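Local coordinates for protein alpha-glucosidase ([Eubacterium] rectale, PDB 6PNR) that probably hydrolyses alpha-glycosides of the sulfonated sugar sulfoquinovose as a family 31 glycoside hydrolase, and is caught here with an aza-sugar inhibitor, at residues G241-V246 with T517-T522; G269-D274 with R521-N526; A456-V461 with G493-F498; S489-Y494 with R509-A514. All coordinates share one frame; numbering follows the deposited sequence.

Contact 1 of 4, residues G241-V246 with T517-T522; sequences GLIIGV and TPFMRT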
# COMPACT_ATOMS: atom_id res chain seq x y z
N GLY A 241 -22.71 -1.81 -39.15
CA GLY A 241 -23.38 -2.35 -37.99
C GLY A 241 -22.47 -2.94 -36.93
O GLY A 241 -21.33 -2.50 -36.74
N LEU A 242 -22.98 -3.95 -36.23
CA LEU A 242 -22.32 -4.46 -35.03
C LEU A 242 -21.23 -5.46 -35.39
O LEU A 242 -21.36 -6.22 -36.36
CB LEU A 242 -23.36 -5.12 -34.13
CG LEU A 242 -23.00 -5.62 -32.74
CD1 LEU A 242 -22.57 -4.46 -31.86
CD2 LEU A 242 -24.23 -6.35 -32.12
N ILE A 243 -20.15 -5.45 -34.61
CA ILE A 243 -19.15 -6.51 -34.62
C ILE A 243 -19.49 -7.43 -33.46
O ILE A 243 -19.32 -7.05 -32.30
CB ILE A 243 -17.72 -5.95 -34.46
CG1 ILE A 243 -17.43 -4.86 -35.51
CG2 ILE A 243 -16.69 -7.08 -34.52
CD1 ILE A 243 -17.35 -5.37 -36.91
N ILE A 244 -19.97 -8.65 -33.75
CA ILE A 244 -20.43 -9.54 -32.68
C ILE A 244 -19.30 -10.46 -32.24
O ILE A 244 -18.65 -11.13 -33.06
CB ILE A 244 -21.68 -10.34 -33.11
CG1 ILE A 244 -21.44 -11.12 -34.39
CG2 ILE A 244 -22.86 -9.39 -33.29
CD1 ILE A 244 -22.46 -12.24 -34.60
N GLY A 245 -19.05 -10.48 -30.93
CA GLY A 245 -18.01 -11.33 -30.38
C GLY A 245 -18.63 -12.62 -29.89
O GLY A 245 -19.34 -12.63 -28.88
N VAL A 246 -18.42 -13.71 -30.63
CA VAL A 246 -18.98 -15.02 -30.32
C VAL A 246 -17.86 -16.04 -30.42
O VAL A 246 -16.78 -15.76 -30.93
CB VAL A 246 -20.16 -15.40 -31.25
CG1 VAL A 246 -21.26 -14.35 -31.18
CG2 VAL A 246 -19.66 -15.58 -32.69
N THR A 517 -19.70 5.98 -30.57
CA THR A 517 -18.26 5.80 -30.70
C THR A 517 -18.00 5.28 -32.11
O THR A 517 -18.96 4.92 -32.80
CB THR A 517 -17.71 4.83 -29.64
OG1 THR A 517 -18.11 3.49 -29.96
CG2 THR A 517 -18.18 5.20 -28.22
N PRO A 518 -16.75 5.22 -32.59
CA PRO A 518 -16.52 4.79 -33.98
C PRO A 518 -16.83 3.33 -34.29
O PRO A 518 -16.98 3.00 -35.48
CB PRO A 518 -15.02 5.06 -34.19
CG PRO A 518 -14.67 6.08 -33.17
CD PRO A 518 -15.53 5.77 -31.97
N PHE A 519 -16.96 2.44 -33.29
CA PHE A 519 -16.81 1.00 -33.55
C PHE A 519 -17.55 0.22 -32.46
O PHE A 519 -17.14 0.26 -31.30
CB PHE A 519 -15.32 0.67 -33.57
CG PHE A 519 -14.95 -0.71 -34.09
CD1 PHE A 519 -14.84 -0.96 -35.45
CD2 PHE A 519 -14.60 -1.72 -33.19
CE1 PHE A 519 -14.44 -2.22 -35.91
CE2 PHE A 519 -14.21 -2.98 -33.64
CZ PHE A 519 -14.12 -3.22 -35.01
N MET A 520 -18.64 -0.47 -32.83
CA MET A 520 -19.48 -1.22 -31.89
C MET A 520 -19.10 -2.70 -31.89
O MET A 520 -19.31 -3.40 -32.89
CB MET A 520 -20.97 -1.09 -32.25
CG MET A 520 -21.59 0.27 -31.98
SD MET A 520 -23.38 0.25 -32.15
CE MET A 520 -23.90 -0.46 -30.57
N ARG A 521 -18.59 -3.20 -30.75
CA ARG A 521 -18.15 -4.59 -30.64
C ARG A 521 -18.56 -5.19 -29.30
O ARG A 521 -18.34 -4.58 -28.25
CB ARG A 521 -16.63 -4.68 -30.83
CG ARG A 521 -16.08 -6.11 -30.78
CD ARG A 521 -14.55 -6.13 -30.93
NE ARG A 521 -13.88 -5.21 -29.99
CZ ARG A 521 -13.74 -5.46 -28.69
NH1 ARG A 521 -14.23 -6.59 -28.18
NH2 ARG A 521 -13.11 -4.59 -27.90
N THR A 522 -19.14 -6.40 -29.33
CA THR A 522 -19.50 -7.11 -28.11
C THR A 522 -18.38 -8.09 -27.75
O THR A 522 -17.41 -8.27 -28.48
CB THR A 522 -20.84 -7.85 -28.26
OG1 THR A 522 -20.70 -8.96 -29.16
CG2 THR A 522 -21.95 -6.93 -28.74
O HOH W 1 -19.03 -1.09 -35.65
O HOH W 2 -21.33 -11.23 -27.68
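T522 OG1 is gripped from the side of G245, whose backbone N donates a nearly straight bond to it: N to OG1 is 2.9 Å, with 174° at the hydrogen. A water 2.8 Å from T522 OG1 donates to G245 O, so the hydroxyl is bonded to G245 N directly and linked to G245 O through water. The chi1 of 70° places OG1 between its own N and carbonyl carbon, and it leaves CG2 to lie against L242 CD1 at 4.0 Å. Backbone bonds carry the rest of the join. I243 N gives its hydrogen to M520 O at 2.8 Å, and T522 N gives its own to I243 O at 3.0 Å, a single bridge centred on I243 and R521. This is where the TIM barrel closes: the parallel sheet begins with strand 242-245, and the short strand 521-522 comes last. A second water bridges the other end, donating to G241 O and accepting from M520 N. Beside the bridge, I243 CG1 sits 4.2 Å from the centroid of the F519 ring, off-centre. The L242 and M520 side chains cross at about a right angle, L242 CD1 3.8 Å from M520 CB, and V548 of helix 538-568 touches both.

Contact 2 of 4, residues G269-D274 with R521-N526; sequences GIWCQD and RTHEGN. With 9VH ([(3~{S},4~{R},5~{R})-4,5-bis(oxidanyl)piperidin-3-yl]methanesulfonic acid), chain C.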
# COMPACT_ATOMS: atom_id res chain seq x y z
N GLY A 269 -19.56 -7.41 -38.89
CA GLY A 269 -18.58 -8.48 -38.86
C GLY A 269 -18.80 -9.41 -37.68
O GLY A 269 -19.43 -9.04 -36.68
N ILE A 270 -18.28 -10.62 -37.82
CA ILE A 270 -18.26 -11.60 -36.74
C ILE A 270 -16.83 -11.71 -36.25
O ILE A 270 -15.90 -11.96 -37.03
CB ILE A 270 -18.82 -12.96 -37.20
CG1 ILE A 270 -18.82 -13.97 -36.05
CG2 ILE A 270 -18.03 -13.51 -38.41
CD1 ILE A 270 -19.33 -15.35 -36.45
N TRP A 271 -16.63 -11.47 -34.95
CA TRP A 271 -15.31 -11.50 -34.33
C TRP A 271 -15.23 -12.76 -33.49
O TRP A 271 -15.87 -12.85 -32.43
CB TRP A 271 -15.07 -10.24 -33.48
CG TRP A 271 -13.85 -10.35 -32.62
CD1 TRP A 271 -12.58 -10.62 -33.04
CD2 TRP A 271 -13.79 -10.20 -31.20
NE1 TRP A 271 -11.73 -10.65 -31.95
CE2 TRP A 271 -12.45 -10.40 -30.82
CE3 TRP A 271 -14.75 -9.93 -30.22
CZ2 TRP A 271 -12.04 -10.33 -29.49
CZ3 TRP A 271 -14.34 -9.86 -28.89
CH2 TRP A 271 -13.00 -10.07 -28.54
N CYS A 272 -14.48 -13.76 -33.96
CA CYS A 272 -14.29 -15.03 -33.24
C CYS A 272 -12.88 -15.06 -32.70
O CYS A 272 -11.95 -15.46 -33.41
CB CYS A 272 -14.55 -16.24 -34.14
SG CYS A 272 -16.22 -16.33 -34.76
N GLN A 273 -12.71 -14.67 -31.44
CA GLN A 273 -11.36 -14.67 -30.89
C GLN A 273 -10.78 -16.07 -30.76
O GLN A 273 -9.56 -16.22 -30.72
CB GLN A 273 -11.33 -13.97 -29.52
CG GLN A 273 -12.11 -14.66 -28.42
CD GLN A 273 -11.75 -14.11 -27.03
OE1 GLN A 273 -11.09 -13.07 -26.91
NE2 GLN A 273 -12.18 -14.80 -25.99
N ASP A 274 -11.63 -17.10 -30.70
CA ASP A 274 -11.16 -18.48 -30.64
C ASP A 274 -10.99 -19.09 -32.04
O ASP A 274 -10.98 -20.32 -32.17
CB ASP A 274 -12.10 -19.35 -29.79
CG ASP A 274 -13.47 -19.56 -30.43
OD1 ASP A 274 -13.79 -18.86 -31.41
OD2 ASP A 274 -14.23 -20.44 -29.96
N ARG A 521 -18.59 -3.20 -30.75
CA ARG A 521 -18.15 -4.59 -30.64
C ARG A 521 -18.56 -5.19 -29.30
O ARG A 521 -18.34 -4.58 -28.25
CB ARG A 521 -16.63 -4.68 -30.83
CG ARG A 521 -16.08 -6.11 -30.78
CD ARG A 521 -14.55 -6.13 -30.93
NE ARG A 521 -13.88 -5.21 -29.99
CZ ARG A 521 -13.74 -5.46 -28.69
NH1 ARG A 521 -14.23 -6.59 -28.18
NH2 ARG A 521 -13.11 -4.59 -27.90
N THR A 522 -19.14 -6.40 -29.33
CA THR A 522 -19.50 -7.11 -28.11
C THR A 522 -18.38 -8.09 -27.75
O THR A 522 -17.41 -8.27 -28.48
CB THR A 522 -20.84 -7.85 -28.26
OG1 THR A 522 -20.70 -8.96 -29.16
CG2 THR A 522 -21.95 -6.93 -28.74
N HIS A 523 -18.52 -8.73 -26.59
CA HIS A 523 -17.49 -9.65 -26.12
C HIS A 523 -18.16 -10.62 -25.16
O HIS A 523 -18.90 -10.19 -24.27
CB HIS A 523 -16.35 -8.88 -25.43
CG HIS A 523 -15.08 -9.65 -25.26
ND1 HIS A 523 -15.05 -11.01 -25.08
CD2 HIS A 523 -13.79 -9.23 -25.22
CE1 HIS A 523 -13.79 -11.41 -24.94
NE2 HIS A 523 -13.01 -10.35 -25.03
N GLU A 524 -17.91 -11.92 -25.33
CA GLU A 524 -18.50 -12.87 -24.39
C GLU A 524 -17.87 -12.76 -22.99
O GLU A 524 -18.50 -13.17 -22.01
CB GLU A 524 -18.38 -14.31 -24.93
CG GLU A 524 -19.36 -14.59 -26.07
CD GLU A 524 -19.35 -16.04 -26.55
OE1 GLU A 524 -18.47 -16.80 -26.14
OE2 GLU A 524 -20.26 -16.41 -27.35
N GLY A 525 -16.67 -12.18 -22.88
CA GLY A 525 -16.01 -12.11 -21.59
C GLY A 525 -15.28 -13.40 -21.24
O GLY A 525 -15.26 -14.36 -22.00
N ASN A 526 -14.66 -13.41 -20.05
CA ASN A 526 -13.82 -14.55 -19.66
C ASN A 526 -14.62 -15.74 -19.17
O ASN A 526 -14.07 -16.84 -19.08
CB ASN A 526 -12.83 -14.14 -18.56
CG ASN A 526 -13.52 -13.71 -17.27
OD1 ASN A 526 -14.44 -12.90 -17.30
ND2 ASN A 526 -13.09 -14.28 -16.14
O1 9VH C . -8.17 -15.20 -22.58
S1 9VH C . -7.15 -14.78 -23.53
O2 9VH C . -6.04 -14.19 -22.84
O3 9VH C . -6.80 -15.86 -24.42
C1 9VH C . -7.93 -13.52 -24.50
C2 9VH C . -8.29 -12.25 -23.73
C3 9VH C . -7.01 -11.47 -23.46
N1 9VH C . -7.15 -10.09 -23.00
C4 9VH C . -8.06 -9.31 -23.83
C5 9VH C . -9.41 -10.00 -23.91
O4 9VH C . -10.27 -9.20 -24.72
C6 9VH C . -9.27 -11.38 -24.53
O5 9VH C . -10.53 -12.03 -24.61
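The W271 indole lies between R521 CD, 3.8 Å above one face, and the backbone N of Q273 over the opposite face, both toward the rim. At its edge, near the ring plane, come H523 and T522 O. The edge of W271 points into the face of H523 as a T-shaped pair, with planes at 89° and the six-membered ring centroid 4.8 Å from that of the imidazole. R521 adds a cation-pi contact: its CZ stands 4.8 Å from the centroid of the six-membered ring, but the guanidinium is steeply tilted, at 74° to the indole. Its chain bends at chi3 (52°), which brings NH1 close to W271 CZ3; the strongest partner of the guanidinium is D490, by a salt bridge through NH2. T522 O, 3.5 Å from W271 CZ3, is buried and has no polar partner in the model. Both segments run out of TIM-barrel strands, 267-271 and 521-522, at the end of the barrel where the inhibitor sits. There H523 NE2 lies 3.0 Å from O4 of the inhibitor and donates to its O5. That same O5 donates a hydrogen bond to Q273 OE1 at 2.6 Å. The Q273 amide stands nearly upright to the imidazole and is steadied through NE2 by Q247, a second-shell residue, while W271 NE1 is bound by G317 O.

Contact 3 of 4, residues A456-V461 with G493-F498; sequences AGDQSV and GYTSLF. With 9VH ([(3~{S},4~{R},5~{R})-4,5-bis(oxidanyl)piperidin-3-yl]methanesulfonic acid), chain C; SO4 (sulfate ion), chain E.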
# COMPACT_ATOMS: atom_id res chain seq x y z
N ALA A 456 -10.42 0.13 -24.93
CA ALA A 456 -10.14 0.43 -23.53
C ALA A 456 -9.68 -0.79 -22.72
O ALA A 456 -9.62 -0.69 -21.49
CB ALA A 456 -11.37 1.07 -22.87
N GLY A 457 -9.35 -1.93 -23.31
CA GLY A 457 -8.84 -3.04 -22.51
C GLY A 457 -9.97 -3.70 -21.74
O GLY A 457 -11.16 -3.53 -22.06
N ASP A 458 -9.59 -4.45 -20.70
CA ASP A 458 -10.55 -5.20 -19.89
C ASP A 458 -11.16 -4.31 -18.82
O ASP A 458 -10.45 -3.84 -17.93
CB ASP A 458 -9.86 -6.37 -19.19
CG ASP A 458 -9.21 -7.37 -20.14
OD1 ASP A 458 -9.39 -7.27 -21.37
OD2 ASP A 458 -8.52 -8.28 -19.61
N GLN A 459 -12.47 -4.10 -18.87
CA GLN A 459 -13.21 -3.58 -17.73
C GLN A 459 -13.84 -4.74 -16.97
O GLN A 459 -14.10 -5.80 -17.53
CB GLN A 459 -14.31 -2.61 -18.16
CG GLN A 459 -13.83 -1.21 -18.41
CD GLN A 459 -13.05 -1.12 -19.70
OE1 GLN A 459 -13.59 -1.42 -20.76
NE2 GLN A 459 -11.78 -0.75 -19.61
N SER A 460 -14.11 -4.53 -15.68
CA SER A 460 -15.01 -5.43 -14.98
C SER A 460 -16.41 -5.28 -15.55
O SER A 460 -16.78 -4.24 -16.12
CB SER A 460 -15.03 -5.15 -13.48
OG SER A 460 -13.78 -5.47 -12.87
N VAL A 461 -17.21 -6.33 -15.40
CA VAL A 461 -18.58 -6.32 -15.90
C VAL A 461 -19.49 -5.63 -14.88
O VAL A 461 -20.45 -6.22 -14.39
CB VAL A 461 -19.05 -7.75 -16.21
CG1 VAL A 461 -18.33 -8.28 -17.44
CG2 VAL A 461 -18.81 -8.71 -15.01
N GLY A 493 -18.36 -5.00 -20.98
CA GLY A 493 -17.19 -5.28 -20.16
C GLY A 493 -16.65 -6.67 -20.43
O GLY A 493 -17.15 -7.42 -21.28
N TYR A 494 -15.61 -7.02 -19.68
CA TYR A 494 -14.92 -8.29 -19.90
C TYR A 494 -14.83 -9.12 -18.63
O TYR A 494 -15.25 -10.28 -18.64
CB TYR A 494 -13.51 -8.06 -20.46
CG TYR A 494 -12.74 -9.37 -20.60
CD1 TYR A 494 -12.95 -10.21 -21.69
CD2 TYR A 494 -11.79 -9.75 -19.64
CE1 TYR A 494 -12.25 -11.41 -21.82
CE2 TYR A 494 -11.07 -10.93 -19.77
CZ TYR A 494 -11.32 -11.77 -20.85
OH TYR A 494 -10.63 -12.95 -20.97
N THR A 495 -14.30 -8.57 -17.54
CA THR A 495 -13.78 -9.39 -16.43
C THR A 495 -14.89 -9.78 -15.46
O THR A 495 -15.48 -8.92 -14.80
CB THR A 495 -12.68 -8.66 -15.67
OG1 THR A 495 -11.72 -8.10 -16.59
CG2 THR A 495 -11.96 -9.63 -14.69
N SER A 496 -15.15 -11.08 -15.34
CA SER A 496 -16.06 -11.61 -14.34
C SER A 496 -15.26 -12.47 -13.37
O SER A 496 -14.69 -13.49 -13.78
CB SER A 496 -17.20 -12.41 -14.97
OG SER A 496 -18.01 -13.04 -13.97
N LEU A 497 -15.20 -12.04 -12.11
CA LEU A 497 -14.53 -12.74 -11.03
C LEU A 497 -15.24 -12.41 -9.72
O LEU A 497 -15.92 -11.39 -9.61
CB LEU A 497 -13.05 -12.32 -10.93
CG LEU A 497 -12.09 -12.58 -12.08
CD1 LEU A 497 -10.74 -11.93 -11.78
CD2 LEU A 497 -11.92 -14.06 -12.30
N PHE A 498 -15.06 -13.27 -8.72
CA PHE A 498 -15.40 -12.97 -7.32
C PHE A 498 -16.85 -12.49 -7.16
O PHE A 498 -17.12 -11.45 -6.54
CB PHE A 498 -14.42 -11.93 -6.76
CG PHE A 498 -12.96 -12.33 -6.92
CD1 PHE A 498 -12.52 -13.57 -6.47
CD2 PHE A 498 -12.06 -11.48 -7.54
CE1 PHE A 498 -11.20 -13.95 -6.61
CE2 PHE A 498 -10.73 -11.86 -7.69
CZ PHE A 498 -10.30 -13.09 -7.23
O1 9VH C . -8.17 -15.20 -22.58
S1 9VH C . -7.15 -14.78 -23.53
O2 9VH C . -6.04 -14.19 -22.84
O3 9VH C . -6.80 -15.86 -24.42
C1 9VH C . -7.93 -13.52 -24.50
C2 9VH C . -8.29 -12.25 -23.73
C3 9VH C . -7.01 -11.47 -23.46
N1 9VH C . -7.15 -10.09 -23.00
C4 9VH C . -8.06 -9.31 -23.83
C5 9VH C . -9.41 -10.00 -23.91
O4 9VH C . -10.27 -9.20 -24.72
C6 9VH C . -9.27 -11.38 -24.53
O5 9VH C . -10.53 -12.03 -24.61
S SO4 E . -14.68 -16.96 -8.19
O1 SO4 E . -14.02 -15.98 -9.06
O2 SO4 E . -13.68 -17.50 -7.27
O3 SO4 E . -15.75 -16.28 -7.46
O4 SO4 E . -15.28 -18.03 -8.97
O HOH W 3 -11.00 -5.85 -15.15
O HOH W 4 -9.39 -9.23 -17.01
O HOH W 5 -14.84 -8.21 -12.08
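Q459 O takes two backbone hydrogens from the facing segment: T495 N at 2.8 Å in a nearly straight bond (174°), and Y494 N at 2.9 Å. The return bond, V461 N to T495 O, is longer, at 3.2 Å. T495 O also accepts from a water that donates to S460 OG, a hydroxyl bound in addition to D467. A second water joins the side chains, 2.6 Å from T495 OG1 and donating to D458 OD2. Neither segment is a regular strand. They are two active-site loops of the TIM barrel, 456-461 lying ahead of helix 469-481 in the chain and the loop 493-498 following strand 490-491, stitched by one bridge between S460 and T495. At the pocket end D458 and Y494 lie side by side pointing the same way, the carboxylate turned 27° from the ring plane and D458 CG 3.5 Å from Y494 CD2. With CG anti to the backbone N (chi1 176°), the Y494 ring swings out alongside D458 toward the inhibitor; the face that carries D458 OD1 also receives the inhibitor, whose C5 stands 3.8 Å above the plane. H523 meets Y494 edge-to-face. On the other side of the bridge, G493, at positive phi, lies with its CA 4.2 Å from S460 O. V461 CG1 packs on the G493-Y494 peptide, and its CG2 meets S496 CB at 4.0 Å. Q459 folds its side chain back so that NE2 donates to A456 O.

Contact 4 of 4, residues S489-Y494 with R509-A514; sequences SDIGGY and RWAEMA. With 9VH ([(3~{S},4~{R},5~{R})-4,5-bis(oxidanyl)piperidin-3-yl]methanesulfonic acid), chain C.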
# COMPACT_ATOMS: atom_id res chain seq x y z
N SER A 489 -14.83 0.20 -26.73
CA SER A 489 -14.76 -0.70 -25.58
C SER A 489 -15.56 -1.97 -25.85
O SER A 489 -16.38 -2.01 -26.78
CB SER A 489 -15.27 -0.03 -24.29
OG SER A 489 -16.60 0.45 -24.48
N ASP A 490 -15.28 -3.01 -25.04
CA ASP A 490 -16.13 -4.20 -24.99
C ASP A 490 -17.52 -3.83 -24.51
O ASP A 490 -17.68 -3.41 -23.36
CB ASP A 490 -15.55 -5.24 -24.01
CG ASP A 490 -14.14 -5.68 -24.34
OD1 ASP A 490 -13.82 -5.86 -25.53
OD2 ASP A 490 -13.35 -5.90 -23.38
N ILE A 491 -18.54 -4.02 -25.34
CA ILE A 491 -19.90 -3.69 -24.92
C ILE A 491 -20.33 -4.69 -23.85
O ILE A 491 -20.53 -5.87 -24.14
CB ILE A 491 -20.88 -3.68 -26.09
CG1 ILE A 491 -20.56 -2.49 -27.02
CG2 ILE A 491 -22.31 -3.61 -25.56
CD1 ILE A 491 -21.32 -2.51 -28.32
N GLY A 492 -20.46 -4.22 -22.61
CA GLY A 492 -20.75 -5.10 -21.49
C GLY A 492 -19.56 -5.45 -20.63
O GLY A 492 -19.74 -6.17 -19.63
N GLY A 493 -18.36 -5.00 -20.98
CA GLY A 493 -17.19 -5.28 -20.16
C GLY A 493 -16.65 -6.67 -20.43
O GLY A 493 -17.15 -7.42 -21.28
N TYR A 494 -15.61 -7.02 -19.68
CA TYR A 494 -14.92 -8.29 -19.90
C TYR A 494 -14.83 -9.12 -18.63
O TYR A 494 -15.25 -10.28 -18.64
CB TYR A 494 -13.51 -8.06 -20.46
CG TYR A 494 -12.74 -9.37 -20.60
CD1 TYR A 494 -12.95 -10.21 -21.69
CD2 TYR A 494 -11.79 -9.75 -19.64
CE1 TYR A 494 -12.25 -11.41 -21.82
CE2 TYR A 494 -11.07 -10.93 -19.77
CZ TYR A 494 -11.32 -11.77 -20.85
OH TYR A 494 -10.63 -12.95 -20.97
N ARG A 509 -26.88 -0.49 -21.13
CA ARG A 509 -26.28 0.82 -20.88
C ARG A 509 -24.95 0.98 -21.61
O ARG A 509 -24.63 2.07 -22.08
CB ARG A 509 -26.07 1.06 -19.37
CG ARG A 509 -27.33 1.40 -18.59
CD ARG A 509 -27.98 2.70 -19.10
NE ARG A 509 -29.08 3.08 -18.22
CZ ARG A 509 -30.03 3.96 -18.50
NH1 ARG A 509 -30.04 4.60 -19.67
NH2 ARG A 509 -30.98 4.21 -17.60
N TRP A 510 -24.15 -0.09 -21.67
CA TRP A 510 -22.89 -0.01 -22.41
C TRP A 510 -23.12 0.14 -23.90
O TRP A 510 -22.43 0.91 -24.57
CB TRP A 510 -22.03 -1.25 -22.13
CG TRP A 510 -20.52 -1.01 -22.02
CD1 TRP A 510 -19.70 -0.47 -22.97
CD2 TRP A 510 -19.68 -1.37 -20.91
NE1 TRP A 510 -18.39 -0.44 -22.50
CE2 TRP A 510 -18.36 -1.00 -21.25
CE3 TRP A 510 -19.92 -1.94 -19.65
CZ2 TRP A 510 -17.29 -1.18 -20.37
CZ3 TRP A 510 -18.86 -2.13 -18.78
CH2 TRP A 510 -17.55 -1.75 -19.15
N ALA A 511 -24.10 -0.58 -24.45
CA ALA A 511 -24.35 -0.50 -25.89
C ALA A 511 -24.85 0.89 -26.30
O ALA A 511 -24.52 1.38 -27.39
CB ALA A 511 -25.33 -1.59 -26.30
N GLU A 512 -25.65 1.54 -25.44
CA GLU A 512 -26.20 2.85 -25.80
C GLU A 512 -25.16 3.96 -25.71
O GLU A 512 -25.37 5.04 -26.29
CB GLU A 512 -27.42 3.18 -24.92
CG GLU A 512 -27.11 3.74 -23.53
CD GLU A 512 -28.36 3.85 -22.64
OE1 GLU A 512 -29.23 2.95 -22.71
OE2 GLU A 512 -28.46 4.82 -21.87
N MET A 513 -24.04 3.72 -25.02
CA MET A 513 -22.88 4.59 -25.14
C MET A 513 -22.08 4.27 -26.39
O MET A 513 -21.68 5.18 -27.13
CB MET A 513 -21.98 4.45 -23.90
CG MET A 513 -20.57 5.01 -24.11
SD MET A 513 -19.53 5.00 -22.63
CE MET A 513 -19.12 3.26 -22.52
N ALA A 514 -21.88 2.97 -26.65
CA ALA A 514 -21.03 2.54 -27.75
C ALA A 514 -21.54 3.00 -29.11
O ALA A 514 -20.75 3.18 -30.04
CB ALA A 514 -20.90 1.01 -27.73
O1 9VH C . -8.17 -15.20 -22.58
S1 9VH C . -7.15 -14.78 -23.53
O2 9VH C . -6.04 -14.19 -22.84
O3 9VH C . -6.80 -15.86 -24.42
C1 9VH C . -7.93 -13.52 -24.50
C2 9VH C . -8.29 -12.25 -23.73
C3 9VH C . -7.01 -11.47 -23.46
N1 9VH C . -7.15 -10.09 -23.00
C4 9VH C . -8.06 -9.31 -23.83
C5 9VH C . -9.41 -10.00 -23.91
O4 9VH C . -10.27 -9.20 -24.72
C6 9VH C . -9.27 -11.38 -24.53
O5 9VH C . -10.53 -12.03 -24.61
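W510 NE1 donates to S489 OG at 2.8 Å, with the oxygen in the indole plane and 157° at the hydrogen; OG reaches this edge by standing between its own N and carbonyl carbon (chi1 56°). One face of the indole carries the backbone of the turn that follows. D490 O and G492 N each stand 3.1 Å above the ring plane, and two CH-pi contacts flank them, I491 CA at 4.2 Å from the centroid of the five-membered ring and G493 CA at 4.0 Å from that of the six-membered ring. D490 O is near NE1 but badly placed to accept from it; it takes G493 N instead, closing a type II turn from D490 to G493. The W510 chi1 of -143° is off a staggered value; in this rotation the indole lies flat against the turn. Beside it I491 packs on the helix, CG2 against A511 CB at 3.7 Å and CG1 against A514 CB at 3.6 Å. Further out, R502 binds the carbonyl oxygens of G492 and G493, while V472 of helix 469-481 touches both S489 and W510. Strand 490-491 and helix 504-514, continued by strand 521-522, form a beta-alpha-beta unit of the TIM barrel.

From the N terminus, the chain first lays down 241-246 and 269-274, which carry neighbouring strands of the parallel sheet, and their partners come some 250 residues later. Contacts 1 and 2 therefore close the two long loops, ending together around strand 521-522, with R521 and T522 in both. Contacts 3 and 4 are nested inside these loops. Contact 4 starts on the stretch where contact 3 closes, sharing G493 and Y494 with it, and closes in turn at 509-514. The salt bridge from R521 to D490 ties contact 4 to contacts 1 and 2, and N526 to S496 joins contact 2 to contact 3; both of these touch the inhibitor.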